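Local coordinates for protein GH62 arabinofuranosidase (Podospora anserina, PDB 4N4B) that hydrolyses terminal non-reducing alpha-L-arabinofuranoside residues from alpha-L-arabinosides, probably acting on arabinose side groups of plant xylan, at residues 47-52 / 283-288; 60-65 / 73-78; 306-311 / 325-330. All coordinates share one frame; numbering follows the deposited sequence.

Interaction 1: 47-52 / 283-288. With CA (calcium ion), chain B; TRS (2-amino-2-hydroxymethyl-propane-1,3-diol), chain D.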
loop_
_atom_site.group_PDB
_atom_site.type_symbol
_atom_site.label_atom_id
_atom_site.label_comp_id
_atom_site.label_asym_id
_atom_site.label_seq_id
_atom_site.Cartn_x
_atom_site.Cartn_y
_atom_site.Cartn_z
ATOM N N ILE A 47 -9.507 -4.479 -9.165
ATOM C CA ILE A 47 -9.062 -4.867 -7.796
ATOM C C ILE A 47 -7.711 -4.298 -7.646
ATOM O O ILE A 47 -6.830 -4.400 -8.508
ATOM C CB ILE A 47 -9.082 -6.384 -7.612
ATOM C CG1 ILE A 47 -10.502 -6.972 -7.926
ATOM C CG2 ILE A 47 -8.661 -6.788 -6.218
ATOM C CD1 ILE A 47 -11.572 -6.553 -7.013
ATOM N N LYS A 48 -7.495 -3.572 -6.529
ATOM C CA LYS A 48 -6.454 -2.540 -6.492
ATOM C C LYS A 48 -5.805 -2.481 -5.127
ATOM O O LYS A 48 -6.357 -2.858 -4.102
ATOM C CB LYS A 48 -7.034 -1.146 -6.771
ATOM C CG LYS A 48 -7.605 -0.977 -8.164
ATOM C CD LYS A 48 -8.010 0.427 -8.377
ATOM C CE LYS A 48 -6.854 1.324 -8.621
ATOM N NZ LYS A 48 -7.274 2.732 -8.677
ATOM N N ASP A 49 -4.658 -1.861 -5.075
ATOM C CA ASP A 49 -4.031 -1.285 -3.877
ATOM C C ASP A 49 -3.885 -2.301 -2.700
ATOM O O ASP A 49 -4.283 -1.999 -1.558
ATOM C CB ASP A 49 -4.882 -0.114 -3.346
ATOM C CG ASP A 49 -5.392 0.865 -4.404
ATOM O OD1 ASP A 49 -4.611 1.115 -5.328
ATOM O OD2 ASP A 49 -6.547 1.343 -4.236
ATOM N N PRO A 50 -3.329 -3.461 -2.988
ATOM C CA PRO A 50 -3.347 -4.517 -1.912
ATOM C C PRO A 50 -2.460 -4.249 -0.734
ATOM O O PRO A 50 -1.405 -3.605 -0.827
ATOM C CB PRO A 50 -2.884 -5.728 -2.647
ATOM C CG PRO A 50 -1.996 -5.197 -3.750
ATOM C CD PRO A 50 -2.758 -3.997 -4.232
ATOM N N THR A 51 -2.924 -4.770 0.390
ATOM C CA THR A 51 -2.049 -5.021 1.598
ATOM C C THR A 51 -2.048 -6.497 1.766
ATOM O O THR A 51 -3.045 -7.190 1.626
ATOM C CB THR A 51 -2.633 -4.259 2.792
ATOM O OG1 THR A 51 -1.766 -4.463 3.947
ATOM C CG2 THR A 51 -3.977 -4.649 3.218
ATOM N N ILE A 52 -0.856 -7.039 2.107
ATOM C CA ILE A 52 -0.699 -8.516 2.170
ATOM C C ILE A 52 0.286 -8.904 3.253
ATOM O O ILE A 52 1.405 -8.412 3.334
ATOM C CB ILE A 52 -0.257 -9.036 0.777
ATOM C CG1 ILE A 52 -0.056 -10.532 0.845
ATOM C CG2 ILE A 52 0.942 -8.302 0.237
ATOM C CD1 ILE A 52 0.035 -11.189 -0.508
ATOM N N ILE A 283 3.664 -0.506 -13.163
ATOM C CA ILE A 283 3.838 -1.244 -11.879
ATOM C C ILE A 283 3.340 -0.307 -10.826
ATOM O O ILE A 283 3.911 0.755 -10.592
ATOM C CB ILE A 283 5.322 -1.621 -11.658
ATOM C CG1 ILE A 283 5.991 -2.276 -12.864
ATOM C CG2 ILE A 283 5.389 -2.460 -10.400
ATOM C CD1 ILE A 283 5.422 -3.620 -13.235
ATOM N N SER A 284 2.184 -0.584 -10.310
ATOM C CA SER A 284 1.443 0.396 -9.512
ATOM C C SER A 284 1.058 -0.191 -8.132
ATOM O O SER A 284 1.268 -1.326 -7.872
ATOM C CB SER A 284 0.223 0.866 -10.352
ATOM O OG SER A 284 -0.569 1.839 -9.750
ATOM N N HIS A 285 0.442 0.662 -7.324
ATOM C CA HIS A 285 0.113 0.498 -5.912
ATOM C C HIS A 285 0.135 -0.956 -5.442
ATOM O O HIS A 285 -0.692 -1.715 -5.766
ATOM C CB HIS A 285 -1.288 1.107 -5.634
ATOM C CG HIS A 285 -1.546 1.431 -4.191
ATOM N ND1 HIS A 285 -2.290 2.506 -3.779
ATOM C CD2 HIS A 285 -1.228 0.752 -3.069
ATOM C CE1 HIS A 285 -2.349 2.509 -2.463
ATOM N NE2 HIS A 285 -1.698 1.463 -2.005
ATOM N N GLY A 286 1.072 -1.243 -4.557
ATOM C CA GLY A 286 1.235 -2.572 -4.006
ATOM C C GLY A 286 1.843 -2.580 -2.611
ATOM O O GLY A 286 1.926 -1.603 -1.968
ATOM N N GLU A 287 2.302 -3.752 -2.212
ATOM C CA GLU A 287 2.884 -3.953 -0.870
ATOM C C GLU A 287 3.809 -5.146 -0.898
ATOM O O GLU A 287 3.535 -6.124 -1.571
ATOM C CB GLU A 287 1.837 -4.147 0.210
ATOM C CG GLU A 287 1.597 -2.965 1.166
ATOM C CD GLU A 287 0.733 -3.266 2.379
ATOM O OE1 GLU A 287 0.941 -4.403 2.955
ATOM O OE2 GLU A 287 -0.162 -2.463 2.699
ATOM N N ILE A 288 4.900 -5.068 -0.088
ATOM C CA ILE A 288 5.767 -6.223 0.143
ATOM C C ILE A 288 5.067 -7.264 1.026
ATOM O O ILE A 288 4.442 -6.893 2.048
ATOM C CB ILE A 288 7.093 -5.726 0.746
ATOM C CG1 ILE A 288 7.862 -4.818 -0.211
ATOM C CG2 ILE A 288 7.959 -6.941 1.229
ATOM C CD1 ILE A 288 9.208 -4.270 0.290
HETATM CA CA CA B . -1.289 0.845 0.080
HETATM C C TRS D . -5.819 5.199 -5.145
HETATM C C1 TRS D . -7.201 4.567 -5.161
HETATM C C2 TRS D . -4.669 4.304 -4.596
HETATM C C3 TRS D . -5.841 6.560 -4.387
HETATM N N TRS D . -5.316 5.536 -6.549
HETATM O O1 TRS D . -7.200 3.276 -5.955
HETATM O O2 TRS D . -3.349 4.854 -4.825
HETATM O O3 TRS D . -6.170 6.212 -3.051
HETATM O O HOH W 1 -3.318 -0.029 0.090
HETATM O O HOH W 2 -0.578 -1.082 -0.683
HETATM O O HOH W 3 -1.061 0.026 2.040
HETATM O O HOH W 4 0.695 1.448 -0.182
HETATM O O HOH W 5 -1.933 2.613 0.710
#
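D49 holds CG beside its backbone N (chi1 -45°), and H285 swings its ring anti to the backbone N (chi1 -160°). The two side chains then overlap, and D49 CB sits over the middle of the imidazole, 3.6 Å from its centroid, in a CH-pi contact. H285 NE2 binds the calcium ion at 2.2 Å, and five waters complete the six ligands. H285 ND1 donates to O2 of the bound Tris at 2.8 Å. Tris O1 accepts from K48 NZ and donates to D49 OD2 at 2.7 Å. S64 is a further partner of D49 OD2. Two calcium waters donate to the protein, one to D49 O and one to both P50 O and G286 O. A third lies 2.7 Å from E287 OE2 and may donate to it. E287 runs beside T51, whose OG1 lies 2.9 Å from both E287 OE1 and OE2, a weak and shared contact at best; its stronger partner is V107 N. E287 OE1 takes a weak bond from I52 N at 3.3 Å and a salt bridge from R290. The Tris probably comes from the crystallisation liquor but may mark a pocket beside the metal. Strands 47-52 and 286-288 run nearly parallel, 17° apart, yet belong to different sheets. Both are edge strands near the centre of the five-bladed propeller: 46-55 borders 58-67, and 286-288 borders 306-311 in the next blade.

Interaction 2: 60-65 / 73-78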
loop_
_atom_site.group_PDB
_atom_site.type_symbol
_atom_site.label_atom_id
_atom_site.label_comp_id
_atom_site.label_asym_id
_atom_site.label_seq_id
_atom_site.Cartn_x
_atom_site.Cartn_y
_atom_site.Cartn_z
ATOM N N HIS A 60 -3.016 -13.408 3.585
ATOM C CA HIS A 60 -4.188 -12.617 3.852
ATOM C C HIS A 60 -4.040 -11.296 3.094
ATOM O O HIS A 60 -3.043 -10.589 3.297
ATOM C CB HIS A 60 -4.258 -12.294 5.403
ATOM C CG HIS A 60 -4.495 -13.537 6.219
ATOM N ND1 HIS A 60 -3.513 -14.331 6.765
ATOM C CD2 HIS A 60 -5.670 -14.035 6.522
ATOM C CE1 HIS A 60 -4.140 -15.317 7.435
ATOM N NE2 HIS A 60 -5.443 -15.169 7.269
ATOM N N VAL A 61 -5.046 -11.003 2.261
ATOM C CA VAL A 61 -5.033 -9.779 1.425
ATOM C C VAL A 61 -6.212 -9.022 1.662
ATOM O O VAL A 61 -7.365 -9.468 1.668
ATOM C CB VAL A 61 -4.879 -10.160 -0.059
ATOM C CG1 VAL A 61 -4.755 -8.895 -0.922
ATOM C CG2 VAL A 61 -3.666 -11.025 -0.294
ATOM N N PHE A 62 -6.021 -7.651 1.722
ATOM C CA PHE A 62 -7.124 -6.706 1.609
ATOM C C PHE A 62 -6.819 -5.792 0.424
ATOM O O PHE A 62 -5.693 -5.441 0.192
ATOM C CB PHE A 62 -7.362 -5.854 2.892
ATOM C CG PHE A 62 -7.585 -6.706 4.107
ATOM C CD1 PHE A 62 -6.534 -7.352 4.785
ATOM C CD2 PHE A 62 -8.836 -6.820 4.595
ATOM C CE1 PHE A 62 -6.854 -8.160 5.901
ATOM C CE2 PHE A 62 -9.122 -7.583 5.748
ATOM C CZ PHE A 62 -8.093 -8.202 6.391
ATOM N N ALA A 63 -7.909 -5.433 -0.289
ATOM C CA ALA A 63 -7.712 -4.640 -1.499
ATOM C C ALA A 63 -8.900 -3.713 -1.655
ATOM O O ALA A 63 -9.973 -3.884 -1.093
ATOM C CB ALA A 63 -7.533 -5.555 -2.708
ATOM N N SER A 64 -8.668 -2.628 -2.444
ATOM C CA SER A 64 -9.744 -1.767 -2.934
ATOM C C SER A 64 -10.555 -2.514 -4.030
ATOM O O SER A 64 -9.947 -3.141 -4.898
ATOM C CB SER A 64 -9.301 -0.447 -3.516
ATOM O OG SER A 64 -8.362 0.227 -2.669
ATOM N N THR A 65 -11.871 -2.253 -4.003
ATOM C CA THR A 65 -12.766 -2.508 -5.147
ATOM C C THR A 65 -12.974 -1.170 -5.765
ATOM O O THR A 65 -13.270 -0.213 -5.139
ATOM C CB THR A 65 -14.064 -3.199 -4.770
ATOM O OG1 THR A 65 -14.857 -2.368 -3.944
ATOM C CG2 THR A 65 -13.790 -4.524 -3.974
ATOM N N LEU A 73 -13.902 -2.050 0.036
ATOM C CA LEU A 73 -12.836 -2.965 0.408
ATOM C C LEU A 73 -13.192 -4.445 0.328
ATOM O O LEU A 73 -14.286 -4.804 0.586
ATOM C CB LEU A 73 -12.316 -2.650 1.818
ATOM C CG LEU A 73 -11.743 -1.250 2.013
ATOM C CD1 LEU A 73 -11.313 -1.089 3.444
ATOM C CD2 LEU A 73 -10.512 -1.011 1.162
ATOM N N VAL A 74 -12.209 -5.261 -0.016
ATOM C CA VAL A 74 -12.428 -6.705 -0.079
ATOM C C VAL A 74 -11.282 -7.432 0.619
ATOM O O VAL A 74 -10.183 -6.973 0.584
ATOM C CB VAL A 74 -12.618 -7.174 -1.553
ATOM C CG1 VAL A 74 -11.318 -7.000 -2.392
ATOM C CG2 VAL A 74 -13.094 -8.627 -1.642
ATOM N N TYR A 75 -11.616 -8.577 1.227
ATOM C CA TYR A 75 -10.635 -9.520 1.853
ATOM C C TYR A 75 -10.642 -10.831 1.098
ATOM O O TYR A 75 -11.706 -11.343 0.684
ATOM C CB TYR A 75 -11.080 -9.804 3.287
ATOM C CG TYR A 75 -10.288 -10.887 3.993
ATOM C CD1 TYR A 75 -8.970 -10.742 4.341
ATOM C CD2 TYR A 75 -10.900 -12.117 4.254
ATOM C CE1 TYR A 75 -8.272 -11.750 4.913
ATOM C CE2 TYR A 75 -10.239 -13.160 4.900
ATOM C CZ TYR A 75 -8.957 -12.984 5.199
ATOM O OH TYR A 75 -8.230 -14.014 5.853
ATOM N N PHE A 76 -9.495 -11.382 0.902
ATOM C CA PHE A 76 -9.364 -12.748 0.385
ATOM C C PHE A 76 -8.102 -13.362 0.885
ATOM O O PHE A 76 -7.153 -12.707 1.342
ATOM C CB PHE A 76 -9.539 -12.788 -1.136
ATOM C CG PHE A 76 -8.579 -11.930 -1.917
ATOM C CD1 PHE A 76 -8.859 -10.572 -2.080
ATOM C CD2 PHE A 76 -7.417 -12.454 -2.464
ATOM C CE1 PHE A 76 -7.945 -9.767 -2.809
ATOM C CE2 PHE A 76 -6.564 -11.611 -3.179
ATOM C CZ PHE A 76 -6.826 -10.298 -3.327
ATOM N N THR A 77 -7.973 -14.712 0.730
ATOM C CA THR A 77 -6.916 -15.492 1.336
ATOM C C THR A 77 -6.571 -16.715 0.537
ATOM O O THR A 77 -7.467 -17.223 -0.150
ATOM C CB THR A 77 -7.319 -15.843 2.784
ATOM O OG1 THR A 77 -6.273 -16.604 3.436
ATOM C CG2 THR A 77 -8.607 -16.560 2.875
ATOM N N PHE A 78 -5.343 -17.144 0.561
ATOM C CA PHE A 78 -4.922 -18.278 -0.234
ATOM C C PHE A 78 -3.575 -18.687 0.288
ATOM O O PHE A 78 -2.846 -17.915 0.759
ATOM C CB PHE A 78 -4.796 -17.891 -1.753
ATOM C CG PHE A 78 -4.024 -16.627 -1.989
ATOM C CD1 PHE A 78 -4.674 -15.425 -1.951
ATOM C CD2 PHE A 78 -2.688 -16.641 -2.194
ATOM C CE1 PHE A 78 -3.998 -14.250 -2.126
ATOM C CE2 PHE A 78 -1.999 -15.467 -2.353
ATOM C CZ PHE A 78 -2.663 -14.249 -2.294
#
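F62 and Y75 face each other across a non-hydrogen-bonded antiparallel pair, on the face with H60, S64, L73 and T77. F62 CB lies near V74 O at 3.8 Å. F62 CD2 comes to 3.9 Å from Y75 CD1 and F62 CE1 to 3.7 Å. F62 CE2 reaches Y75 CD1 at 3.5 Å, and F62 CZ at the tip meets it at 3.4 Å. Y75 CD1 sits over one face of the F62 ring, toward its rim. The planes are 41° apart and the rings meet obliquely, neither stacked nor edge-to-face. A serine at F62 would probably leave the Y75 ring without this cover and open a gap beside it. On the other face, V61 CB lies over the F76 ring, 3.9 Å from its centroid. V61 CG1, anti to the backbone N (chi1 -176°), touches F76 CZ, and V61 CG2 turns to F78 CE1 at 3.7 Å. Four backbone bonds tie V61 to F76 and A63 to V74, the ladder of a beta hairpin. This hairpin forms the middle of a propeller blade, between 46-55 and 90-91. The F62 ring also packs on P105, V107 and L118, from strands 103-110 and 115-121 of the next blade.

Interaction 3: 306-311 / 325-330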
loop_
_atom_site.group_PDB
_atom_site.type_symbol
_atom_site.label_atom_id
_atom_site.label_comp_id
_atom_site.label_asym_id
_atom_site.label_seq_id
_atom_site.Cartn_x
_atom_site.Cartn_y
_atom_site.Cartn_z
ATOM N N ARG A 306 8.980 -10.106 -2.012
ATOM C CA ARG A 306 7.996 -10.265 -3.051
ATOM C C ARG A 306 6.979 -9.147 -2.796
ATOM O O ARG A 306 6.692 -8.749 -1.639
ATOM C CB ARG A 306 7.301 -11.610 -2.876
ATOM C CG ARG A 306 8.219 -12.867 -3.037
ATOM C CD ARG A 306 8.788 -13.292 -1.747
ATOM N NE ARG A 306 7.756 -13.942 -0.942
ATOM C CZ ARG A 306 7.720 -14.029 0.383
ATOM N NH1 ARG A 306 8.702 -13.473 1.192
ATOM N NH2 ARG A 306 6.730 -14.678 0.925
ATOM N N PHE A 307 6.461 -8.609 -3.881
ATOM C CA PHE A 307 5.671 -7.354 -3.862
ATOM C C PHE A 307 4.385 -7.637 -4.656
ATOM O O PHE A 307 4.459 -7.950 -5.882
ATOM C CB PHE A 307 6.475 -6.229 -4.440
ATOM C CG PHE A 307 5.831 -4.858 -4.431
ATOM C CD1 PHE A 307 5.860 -4.049 -3.297
ATOM C CD2 PHE A 307 5.307 -4.312 -5.594
ATOM C CE1 PHE A 307 5.365 -2.764 -3.306
ATOM C CE2 PHE A 307 4.799 -3.033 -5.608
ATOM C CZ PHE A 307 4.763 -2.235 -4.459
ATOM N N MET A 308 3.218 -7.674 -4.009
ATOM C CA MET A 308 1.956 -7.775 -4.712
ATOM C C MET A 308 1.664 -6.414 -5.268
ATOM O O MET A 308 1.708 -5.443 -4.519
ATOM C CB MET A 308 0.871 -8.252 -3.768
ATOM C CG MET A 308 -0.314 -8.808 -4.531
ATOM S SD MET A 308 -1.660 -9.276 -3.443
ATOM C CE MET A 308 -2.611 -10.358 -4.449
ATOM N N TYR A 309 1.323 -6.324 -6.550
ATOM C CA TYR A 309 1.112 -5.034 -7.221
ATOM C C TYR A 309 -0.060 -5.084 -8.113
ATOM O O TYR A 309 -0.591 -6.124 -8.480
ATOM C CB TYR A 309 2.385 -4.608 -7.930
ATOM C CG TYR A 309 2.566 -5.357 -9.259
ATOM C CD1 TYR A 309 3.029 -6.663 -9.331
ATOM C CD2 TYR A 309 2.260 -4.742 -10.469
ATOM C CE1 TYR A 309 3.200 -7.335 -10.520
ATOM C CE2 TYR A 309 2.464 -5.384 -11.677
ATOM C CZ TYR A 309 2.925 -6.681 -11.662
ATOM O OH TYR A 309 3.133 -7.297 -12.929
ATOM N N GLN A 310 -0.477 -3.906 -8.558
ATOM C CA GLN A 310 -1.543 -3.771 -9.565
ATOM C C GLN A 310 -0.948 -3.328 -10.906
ATOM O O GLN A 310 -0.067 -2.471 -10.977
ATOM C CB GLN A 310 -2.622 -2.806 -9.098
ATOM C CG GLN A 310 -2.197 -1.386 -8.951
ATOM C CD GLN A 310 -3.320 -0.493 -8.491
ATOM O OE1 GLN A 310 -4.247 -0.876 -7.808
ATOM N NE2 GLN A 310 -3.206 0.805 -8.853
ATOM N N GLY A 311 -1.544 -3.924 -11.896
ATOM C CA GLY A 311 -1.221 -3.608 -13.254
ATOM C C GLY A 311 -2.468 -3.606 -14.146
ATOM O O GLY A 311 -3.470 -3.949 -13.736
ATOM N N TRP A 325 -7.741 -2.802 -13.629
ATOM C CA TRP A 325 -6.652 -3.164 -12.747
ATOM C C TRP A 325 -6.795 -4.603 -12.223
ATOM O O TRP A 325 -7.843 -5.006 -11.864
ATOM C CB TRP A 325 -6.550 -2.188 -11.546
ATOM C CG TRP A 325 -6.206 -0.805 -11.856
ATOM C CD1 TRP A 325 -7.066 0.211 -11.956
ATOM C CD2 TRP A 325 -4.925 -0.285 -12.208
ATOM N NE1 TRP A 325 -6.429 1.355 -12.282
ATOM C CE2 TRP A 325 -5.106 1.080 -12.478
ATOM C CE3 TRP A 325 -3.639 -0.827 -12.290
ATOM C CZ2 TRP A 325 -4.068 1.909 -12.799
ATOM C CZ3 TRP A 325 -2.599 -0.011 -12.629
ATOM C CH2 TRP A 325 -2.815 1.360 -12.869
ATOM N N ARG A 326 -5.671 -5.315 -12.258
ATOM C CA ARG A 326 -5.523 -6.676 -11.794
ATOM C C ARG A 326 -4.259 -6.771 -10.944
ATOM O O ARG A 326 -3.375 -6.039 -11.115
ATOM C CB ARG A 326 -5.401 -7.669 -12.988
ATOM C CG ARG A 326 -6.437 -7.554 -14.118
ATOM C CD ARG A 326 -7.829 -7.944 -13.625
ATOM N NE ARG A 326 -8.850 -7.790 -14.658
ATOM C CZ ARG A 326 -9.721 -6.807 -14.714
ATOM N NH1 ARG A 326 -9.757 -5.872 -13.818
ATOM N NH2 ARG A 326 -10.625 -6.795 -15.664
ATOM N N LEU A 327 -4.247 -7.761 -10.074
ATOM C CA LEU A 327 -3.114 -7.963 -9.160
ATOM C C LEU A 327 -2.259 -9.144 -9.569
ATOM O O LEU A 327 -2.737 -10.150 -9.921
ATOM C CB LEU A 327 -3.568 -8.163 -7.685
ATOM C CG LEU A 327 -4.571 -7.163 -7.093
ATOM C CD1 LEU A 327 -4.865 -7.517 -5.624
ATOM C CD2 LEU A 327 -4.018 -5.737 -7.234
ATOM N N GLY A 328 -0.960 -8.929 -9.472
ATOM C CA GLY A 328 0.050 -9.940 -9.613
ATOM C C GLY A 328 1.121 -9.767 -8.560
ATOM O O GLY A 328 0.995 -8.975 -7.636
ATOM N N PHE A 329 2.203 -10.506 -8.768
ATOM C CA PHE A 329 3.364 -10.397 -7.864
ATOM C C PHE A 329 4.607 -10.202 -8.653
ATOM O O PHE A 329 4.804 -10.868 -9.699
ATOM C CB PHE A 329 3.580 -11.694 -7.005
ATOM C CG PHE A 329 2.427 -12.094 -6.110
ATOM C CD1 PHE A 329 2.365 -11.555 -4.872
ATOM C CD2 PHE A 329 1.423 -12.919 -6.500
ATOM C CE1 PHE A 329 1.378 -11.948 -3.956
ATOM C CE2 PHE A 329 0.409 -13.276 -5.600
ATOM C CZ PHE A 329 0.439 -12.732 -4.350
ATOM N N ILE A 330 5.517 -9.408 -8.123
ATOM C CA ILE A 330 6.933 -9.385 -8.544
ATOM C C ILE A 330 7.808 -9.957 -7.462
ATOM O O ILE A 330 7.583 -9.663 -6.257
ATOM C CB ILE A 330 7.433 -8.016 -9.031
ATOM C CG1 ILE A 330 7.084 -6.889 -8.080
ATOM C CG2 ILE A 330 6.878 -7.783 -10.459
ATOM C CD1 ILE A 330 7.583 -5.535 -8.510
#
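Strands 306-311 and 326-330 pair antiparallel within the blade that closes the beta-propeller. Strand 28-30, from near the N-terminus, lies against 326-332, so the two ends of the chain share one sheet. Six backbone bonds join F307 to I330, Y309 to G328 and G311 to R326; F307 N to I330 O is 2.8 Å. Y309 sets its ring between the backbone N and carbonyl carbon (chi1 79°), which carries it across G328. Y309 CE1 then reaches I330 CG2 at 3.7 Å, and Y309 OH bonds S30 of strand 28-30. G328 has no CB to stand in the way of this ring. On the opposite side of the sheet, M308 crosses F329 at a slant. M308 CG touches F329 CE1 at 3.6 Å, and M308 SD is 4.7 Å from the F329 ring centroid, an oblique Met-aromatic contact. M308 CE goes on to L327 CD1 at 3.8 Å. W81 also stacks on the F329 ring. At the other end, beside H285 and the bound Tris, Q310 lays its amide on W325. The amide and indole planes are 22° apart. D49 N and S284 OG bond Q310 OE1 and NE2 respectively, which fixes the turn of the amide. Q310 NE2 thus lies over one face of the indole, 3.8 Å from W325 CE3.

Overall arrangement
Interaction 1 is wholly buried, whereas T77 in interaction 2 and R306 and R326 in interaction 3 are partly exposed. Interaction 1 lies nearest the centre of the chain and joins edge strands of two blades through polar side chains, waters and calcium. Interactions 2 and 3 each lie within one blade and rest on backbone ladders and apolar or aromatic side chains. Interaction 2 shares its sheet with 47-52, and interaction 3 shares its sheet with 286-288, so each extends one half of interaction 1 outward. Each also sends one polar side chain, S64 or Q310, to D49 of interaction 1. The two blades meet farther out through apolar contacts, with V61 CG1 near M308 SD and F78 CZ near F329 CZ.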